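Long-range contacts in putative iron-uptake ABC transport system,periplasmic iron-binding protein (Campylobacter jejuni, PDB 3E13), which binds ferric iron in the periplasm and probably delivers it to an ABC transporter for uptake into the cell: residues A[41-45]-A[69-73]; A[167-171]-A[314-318]. Residue numbers count along the deposited sequence, not the author numbering.

Interaction 1: A[41-45]-A[69-73]; sequences IKRLS and NLGLL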
ATOM      1  N   ILE A  41      -5.269 -14.914   0.512  1.00 10.26           N
ATOM      2  CA  ILE A  41      -5.899 -15.154   1.805  1.00  9.99           C
ATOM      3  C   ILE A  41      -6.888 -16.331   1.710  1.00 10.43           C
ATOM      4  O   ILE A  41      -6.899 -17.167   2.575  1.00 11.70           O
ATOM      5  CB  ILE A  41      -6.576 -13.901   2.304  1.00 10.38           C
ATOM      6  CG1 ILE A  41      -5.495 -12.873   2.649  1.00 10.28           C
ATOM      7  CG2 ILE A  41      -7.439 -14.168   3.471  1.00 11.00           C
ATOM      8  CD1 ILE A  41      -6.020 -11.496   2.893  1.00 13.98           C
ATOM      9  N   LYS A  42      -7.641 -16.371   0.637  1.00 11.57           N
ATOM     10  CA  LYS A  42      -8.575 -17.487   0.426  1.00 13.72           C
ATOM     11  C   LYS A  42      -7.799 -18.795   0.323  1.00 13.40           C
ATOM     12  O   LYS A  42      -8.159 -19.827   0.942  1.00 13.44           O
ATOM     13  CB  LYS A  42      -9.388 -17.240  -0.830  1.00 15.50           C
ATOM     14  CG  LYS A  42     -10.402 -18.330  -1.136  1.00 21.45           C
ATOM     15  CD  LYS A  42     -11.554 -17.813  -2.025  1.00 28.64           C
ATOM     16  CE  LYS A  42     -12.915 -18.075  -1.350  1.00 33.14           C
ATOM     17  NZ  LYS A  42     -12.934 -19.369  -0.585  1.00 31.70           N
ATOM     18  N   ARG A  43      -6.718 -18.754  -0.455  1.00 12.80           N
ATOM     19  CA  ARG A  43      -5.864 -19.915  -0.605  1.00 14.14           C
ATOM     20  C   ARG A  43      -5.251 -20.368   0.717  1.00 13.46           C
ATOM     21  O   ARG A  43      -5.216 -21.560   1.045  1.00 13.78           O
ATOM     22  CB  ARG A  43      -4.784 -19.576  -1.607  1.00 13.90           C
ATOM     23  CG  ARG A  43      -3.823 -20.604  -1.917  1.00 17.32           C
ATOM     24  CD  ARG A  43      -3.048 -20.281  -3.206  1.00 17.75           C
ATOM     25  NE  ARG A  43      -1.990 -21.240  -3.392  1.00 18.15           N
ATOM     26  CZ  ARG A  43      -1.093 -21.205  -4.356  1.00 19.46           C
ATOM     27  NH1 ARG A  43      -1.099 -20.247  -5.254  1.00 21.23           N
ATOM     28  NH2 ARG A  43      -0.192 -22.144  -4.402  1.00 21.89           N
ATOM     29  N   LEU A  44      -4.687 -19.432   1.489  1.00 12.18           N
ATOM     30  CA  LEU A  44      -4.192 -19.801   2.793  1.00 11.86           C
ATOM     31  C   LEU A  44      -5.242 -20.439   3.710  1.00 11.63           C
ATOM     32  O   LEU A  44      -4.934 -21.358   4.478  1.00 11.53           O
ATOM     33  CB  LEU A  44      -3.568 -18.589   3.481  1.00 12.63           C
ATOM     34  CG  LEU A  44      -2.215 -18.129   2.922  1.00 12.11           C
ATOM     35  CD1 LEU A  44      -1.889 -16.710   3.430  1.00 12.64           C
ATOM     36  CD2 LEU A  44      -1.142 -19.114   3.315  1.00 12.31           C
ATOM     37  N   SER A  45      -6.462 -19.915   3.675  1.00 11.99           N
ATOM     38  CA  SER A  45      -7.567 -20.469   4.468  1.00 13.30           C
ATOM     39  C   SER A  45      -7.907 -21.891   4.063  1.00 12.90           C
ATOM     40  O   SER A  45      -8.054 -22.729   4.956  1.00 13.87           O
ATOM     41  CB  SER A  45      -8.820 -19.582   4.435  1.00 14.05           C
ATOM     42  OG  SER A  45      -8.583 -18.353   5.115  1.00 17.35           O
ATOM     43  N   ASN A  69      -6.606 -12.342  11.637  1.00 11.39           N
ATOM     44  CA  ASN A  69      -7.889 -12.587  12.262  1.00 11.72           C
ATOM     45  C   ASN A  69      -8.574 -13.817  11.698  1.00 11.99           C
ATOM     46  O   ASN A  69      -9.484 -14.310  12.336  1.00 12.50           O
ATOM     47  CB  ASN A  69      -8.796 -11.374  12.167  1.00 11.92           C
ATOM     48  CG  ASN A  69      -8.251 -10.193  12.969  1.00 14.01           C
ATOM     49  OD1 ASN A  69      -7.445 -10.365  13.892  1.00 17.43           O
ATOM     50  ND2 ASN A  69      -8.648  -8.984  12.561  1.00 15.48           N
ATOM     51  N   LEU A  70      -8.127 -14.299  10.538  1.00 10.66           N
ATOM     52  CA  LEU A  70      -8.552 -15.615  10.003  1.00 10.44           C
ATOM     53  C   LEU A  70      -7.742 -16.796  10.613  1.00 10.42           C
ATOM     54  O   LEU A  70      -7.898 -17.973  10.213  1.00 10.53           O
ATOM     55  CB  LEU A  70      -8.451 -15.599   8.484  1.00 11.37           C
ATOM     56  CG  LEU A  70      -9.559 -14.815   7.800  1.00 14.29           C
ATOM     57  CD1 LEU A  70      -9.264 -14.558   6.356  1.00 15.36           C
ATOM     58  CD2 LEU A  70     -10.905 -15.609   7.931  1.00 15.19           C
ATOM     59  N   GLY A  71      -6.820 -16.493  11.511  1.00  9.87           N
ATOM     60  CA  GLY A  71      -6.048 -17.504  12.221  1.00 10.17           C
ATOM     61  C   GLY A  71      -4.892 -18.085  11.410  1.00 10.65           C
ATOM     62  O   GLY A  71      -4.434 -19.212  11.648  1.00 12.28           O
ATOM     63  N   LEU A  72      -4.386 -17.317  10.431  1.00  9.74           N
ATOM     64  CA  LEU A  72      -3.481 -17.855   9.429  1.00 10.40           C
ATOM     65  C   LEU A  72      -2.011 -17.566   9.742  1.00  9.93           C
ATOM     66  O   LEU A  72      -1.185 -18.041   9.020  1.00 10.73           O
ATOM     67  CB  LEU A  72      -3.815 -17.234   8.065  1.00 10.10           C
ATOM     68  CG  LEU A  72      -5.228 -17.516   7.552  1.00 11.59           C
ATOM     69  CD1 LEU A  72      -5.476 -16.761   6.303  1.00 10.95           C
ATOM     70  CD2 LEU A  72      -5.460 -18.973   7.349  1.00 12.85           C
ATOM     71  N   LEU A  73      -1.720 -16.716  10.737  1.00  9.81           N
ATOM     72  CA  LEU A  73      -0.342 -16.262  10.940  1.00 11.01           C
ATOM     73  C   LEU A  73       0.203 -16.744  12.284  1.00 11.51           C
ATOM     74  O   LEU A  73      -0.528 -17.241  13.126  1.00 12.94           O
ATOM     75  CB  LEU A  73      -0.275 -14.738  10.871  1.00 10.11           C
ATOM     76  CG  LEU A  73      -0.938 -14.033   9.662  1.00 10.17           C
ATOM     77  CD1 LEU A  73      -0.830 -12.530   9.746  1.00 11.06           C
ATOM     78  CD2 LEU A  73      -0.357 -14.488   8.392  1.00  9.07           C
TER
HETATM   79  O   HOH W   1      -9.006 -19.169   7.891  1.00 13.79           O
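Leu72 fills the gap between helix 37-47 and the turn that follows helix 61-69, accounting for 78 Å² of the 218 Å² buried between the segments. Its CA-to-CB bond points toward the helix, and the m,t rotamer (chi1 -61°, chi2 174°) places CD1 3.9 Å from Leu44 CB and 3.7 Å from Ser45 OG, with CD2 3.8 Å from Leu44 O. Ile41 (chi1 -68°, chi2 168°) and Leu44 (chi1 -73°, chi2 165°) are also m,t. Leu44 points its CA-to-CB bond toward the turn; that of Ile41 runs sideways, and Ile41 CG2 meets CD1 of Leu70, again m,t, at 3.4 Å. Ile41 and Leu44 also touch Phe56 of strand 55-58, so the helix residues that meet the two leucines also pack on the sheet. No direct hydrogen bond crosses; instead Ser45 (chi1 -68°) holds OG 2.9 Å from water 1, which donates to Leu70 O at 2.8 Å. Gly71 (phi 79°, psi 25°) turns the chain out of helix 61-69; the CA-to-CB bonds of flanking Leu70 and Leu72 both point toward helix 37-47. This is a Schellman motif ending helix 61-69, packed against a neighbouring helix of the solute-binding protein fold on the way to strand 73-74.

Interaction 2: A[167-171]-A[314-318]; sequences VLENL and EVGFR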
ATOM      1  N   VAL A 167     -17.690   9.858  -4.324  1.00 11.79           N
ATOM      2  CA  VAL A 167     -16.589   9.406  -5.155  1.00 12.20           C
ATOM      3  C   VAL A 167     -17.095   8.584  -6.343  1.00 12.15           C
ATOM      4  O   VAL A 167     -16.723   8.853  -7.499  1.00 12.86           O
ATOM      5  CB  VAL A 167     -15.583   8.613  -4.320  1.00 11.99           C
ATOM      6  CG1 VAL A 167     -14.593   7.877  -5.212  1.00 14.65           C
ATOM      7  CG2 VAL A 167     -14.824   9.595  -3.386  1.00 12.88           C
ATOM      8  N   LEU A 168     -18.002   7.653  -6.090  1.00 11.89           N
ATOM      9  CA  LEU A 168     -18.573   6.828  -7.151  1.00 12.52           C
ATOM     10  C   LEU A 168     -19.227   7.728  -8.187  1.00 12.62           C
ATOM     11  O   LEU A 168     -19.018   7.562  -9.399  1.00 12.74           O
ATOM     12  CB  LEU A 168     -19.604   5.871  -6.625  1.00 12.92           C
ATOM     13  CG  LEU A 168     -20.194   4.895  -7.648  1.00 15.33           C
ATOM     14  CD1 LEU A 168     -19.107   4.106  -8.341  1.00 15.69           C
ATOM     15  CD2 LEU A 168     -21.172   3.978  -6.904  1.00 15.99           C
ATOM     16  N   GLU A 169     -20.031   8.669  -7.729  1.00 12.74           N
ATOM     17  CA  GLU A 169     -20.767   9.546  -8.632  1.00 14.53           C
ATOM     18  C   GLU A 169     -19.832  10.410  -9.465  1.00 13.93           C
ATOM     19  O   GLU A 169     -20.143  10.734 -10.607  1.00 13.85           O
ATOM     20  CB  GLU A 169     -21.753  10.427  -7.852  1.00 14.99           C
ATOM     21  CG  GLU A 169     -22.403  11.473  -8.760  1.00 20.58           C
ATOM     22  CD  GLU A 169     -23.705  12.053  -8.242  1.00 27.57           C
ATOM     23  OE1 GLU A 169     -24.027  11.893  -7.037  1.00 30.48           O
ATOM     24  OE2 GLU A 169     -24.389  12.694  -9.082  1.00 32.38           O
ATOM     25  N   ASN A 170     -18.694  10.787  -8.881  1.00 12.74           N
ATOM     26  CA  ASN A 170     -17.735  11.681  -9.496  1.00 12.05           C
ATOM     27  C   ASN A 170     -16.748  11.056 -10.452  1.00 12.47           C
ATOM     28  O   ASN A 170     -16.043  11.782 -11.116  1.00 12.11           O
ATOM     29  CB  ASN A 170     -16.917  12.388  -8.394  1.00 12.90           C
ATOM     30  CG  ASN A 170     -17.684  13.463  -7.653  1.00 14.56           C
ATOM     31  OD1 ASN A 170     -17.155  14.038  -6.652  1.00 13.82           O
ATOM     32  ND2 ASN A 170     -18.886  13.810  -8.123  1.00 10.93           N
ATOM     33  N   LEU A 171     -16.654   9.731 -10.532  1.00 12.66           N
ATOM     34  CA  LEU A 171     -15.650   9.116 -11.362  1.00 12.74           C
ATOM     35  C   LEU A 171     -15.786   9.539 -12.809  1.00 13.52           C
ATOM     36  O   LEU A 171     -16.875   9.534 -13.371  1.00 13.64           O
ATOM     37  CB  LEU A 171     -15.701   7.610 -11.253  1.00 12.32           C
ATOM     38  CG  LEU A 171     -15.467   6.995  -9.876  1.00 10.14           C
ATOM     39  CD1 LEU A 171     -15.563   5.561  -9.993  1.00 12.90           C
ATOM     40  CD2 LEU A 171     -14.083   7.443  -9.375  1.00 12.24           C
ATOM     41  N   GLU A 314     -22.533  -1.338  -0.709  1.00 17.85           N
ATOM     42  CA  GLU A 314     -23.843  -0.689  -0.512  1.00 19.12           C
ATOM     43  C   GLU A 314     -24.095   0.466  -1.443  1.00 18.45           C
ATOM     44  O   GLU A 314     -25.218   0.611  -1.928  1.00 19.66           O
ATOM     45  CB  GLU A 314     -23.994  -0.122   0.907  1.00 20.47           C
ATOM     46  CG  GLU A 314     -24.138  -1.125   2.022  1.00 26.94           C
ATOM     47  CD  GLU A 314     -23.991  -0.506   3.413  1.00 30.86           C
ATOM     48  OE1 GLU A 314     -24.220   0.723   3.601  1.00 36.66           O
ATOM     49  OE2 GLU A 314     -23.612  -1.255   4.339  1.00 36.57           O
ATOM     50  N   VAL A 315     -23.064   1.280  -1.712  1.00 16.11           N
ATOM     51  CA  VAL A 315     -23.232   2.448  -2.562  1.00 16.07           C
ATOM     52  C   VAL A 315     -23.119   2.139  -4.070  1.00 15.67           C
ATOM     53  O   VAL A 315     -23.386   3.005  -4.881  1.00 16.87           O
ATOM     54  CB  VAL A 315     -22.273   3.623  -2.138  1.00 15.65           C
ATOM     55  CG1 VAL A 315     -22.406   3.896  -0.649  1.00 16.26           C
ATOM     56  CG2 VAL A 315     -20.824   3.371  -2.581  1.00 14.71           C
ATOM     57  N   GLY A 316     -22.745   0.920  -4.436  1.00 16.48           N
ATOM     58  CA  GLY A 316     -22.765   0.499  -5.823  1.00 18.25           C
ATOM     59  C   GLY A 316     -21.437   0.327  -6.527  1.00 19.58           C
ATOM     60  O   GLY A 316     -21.399   0.296  -7.753  1.00 20.13           O
ATOM     61  N   PHE A 317     -20.330   0.261  -5.791  1.00 20.62           N
ATOM     62  CA  PHE A 317     -19.078  -0.216  -6.430  1.00 22.04           C
ATOM     63  C   PHE A 317     -19.079  -1.704  -6.764  1.00 24.52           C
ATOM     64  O   PHE A 317     -19.977  -2.469  -6.350  1.00 24.97           O
ATOM     65  CB  PHE A 317     -17.900   0.029  -5.511  1.00 21.61           C
ATOM     66  CG  PHE A 317     -17.426   1.449  -5.492  1.00 19.97           C
ATOM     67  CD1 PHE A 317     -16.412   1.873  -6.352  1.00 16.69           C
ATOM     68  CD2 PHE A 317     -17.951   2.348  -4.596  1.00 16.70           C
ATOM     69  CE1 PHE A 317     -15.948   3.177  -6.316  1.00 18.34           C
ATOM     70  CE2 PHE A 317     -17.467   3.695  -4.543  1.00 18.50           C
ATOM     71  CZ  PHE A 317     -16.497   4.102  -5.378  1.00 17.39           C
ATOM     72  N   ARG A 318     -18.069  -2.077  -7.562  1.00 27.95           N
ATOM     73  CA  ARG A 318     -17.340  -3.355  -7.527  1.00 31.45           C
ATOM     74  C   ARG A 318     -17.432  -4.139  -8.816  1.00 33.39           C
ATOM     75  O   ARG A 318     -16.374  -4.435  -9.335  1.00 33.85           O
ATOM     76  CB  ARG A 318     -17.620  -4.259  -6.306  1.00 30.86           C
ATOM     77  CG  ARG A 318     -18.619  -5.371  -6.618  1.00 31.58           C
ATOM     78  CD  ARG A 318     -18.940  -6.264  -5.461  1.00 34.49           C
ATOM     79  NE  ARG A 318     -17.736  -6.812  -4.857  1.00 36.04           N
ATOM     80  CZ  ARG A 318     -16.974  -7.753  -5.405  1.00 34.93           C
ATOM     81  NH1 ARG A 318     -17.263  -8.237  -6.607  1.00 33.95           N
ATOM     82  NH2 ARG A 318     -15.914  -8.216  -4.744  1.00 35.75           N
TER
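This is an apolar contact between two helix ends: the C-terminal turn of helix 157-170 receives the tail that leaves helix 305-315. No hydrogen bond links the segments, and the 215 Å² buried between them comes mainly from Leu168 (90 Å²) and Phe317 (68 Å²). Leu168 CD1 sits 3.9 Å from the centroid of the Phe317 ring and 10° off its normal, the geometry of a CH-pi contact over the face. Leu168 CB adds a 3.7 Å approach to Phe317 CE2. Val167 CG1 meets the ring edge, 4.2 Å from Phe317 CZ, and Leu171 CD1 lies 4.4 Å from Phe317 CE1. The other methyl of Leu168, CD2, rests 3.2 Å from Val315 O and 3.7 Å from Gly316 C. Gly316 has phi 108° and psi 15°; a CB there would be jammed against the carbonyl O of Val315, which by itself calls for glycine, and would also stand a tight 3.5 Å from Leu168 CD2. Tyr312 meets the Phe317 ring edge-to-face. The turn at Gly316 is a Schellman motif terminating helix 305-315, with the following aromatic residue packed on an adjacent helix.

How the interactions relate
Interaction 1 closes before interaction 2 opens along the chain. Their centres are 29 Å apart and their nearest atoms about 11 Å, without touching, and they share no helix or strand. Interaction 2 bridges 142 intervening residues, interaction 1 only 23. Both lie well out from the chain centre (19 and 21 Å), are partly buried, and are away from the iron ligands His11, Tyr12, Tyr143, Tyr199 and Tyr200. Each packs a helix against the segment that leaves another helix, in the shell of helices around the mixed sheet. In the two-lobed solute-binding fold they probably belong to different lobes, with the iron site between, so each would join parts within its own lobe.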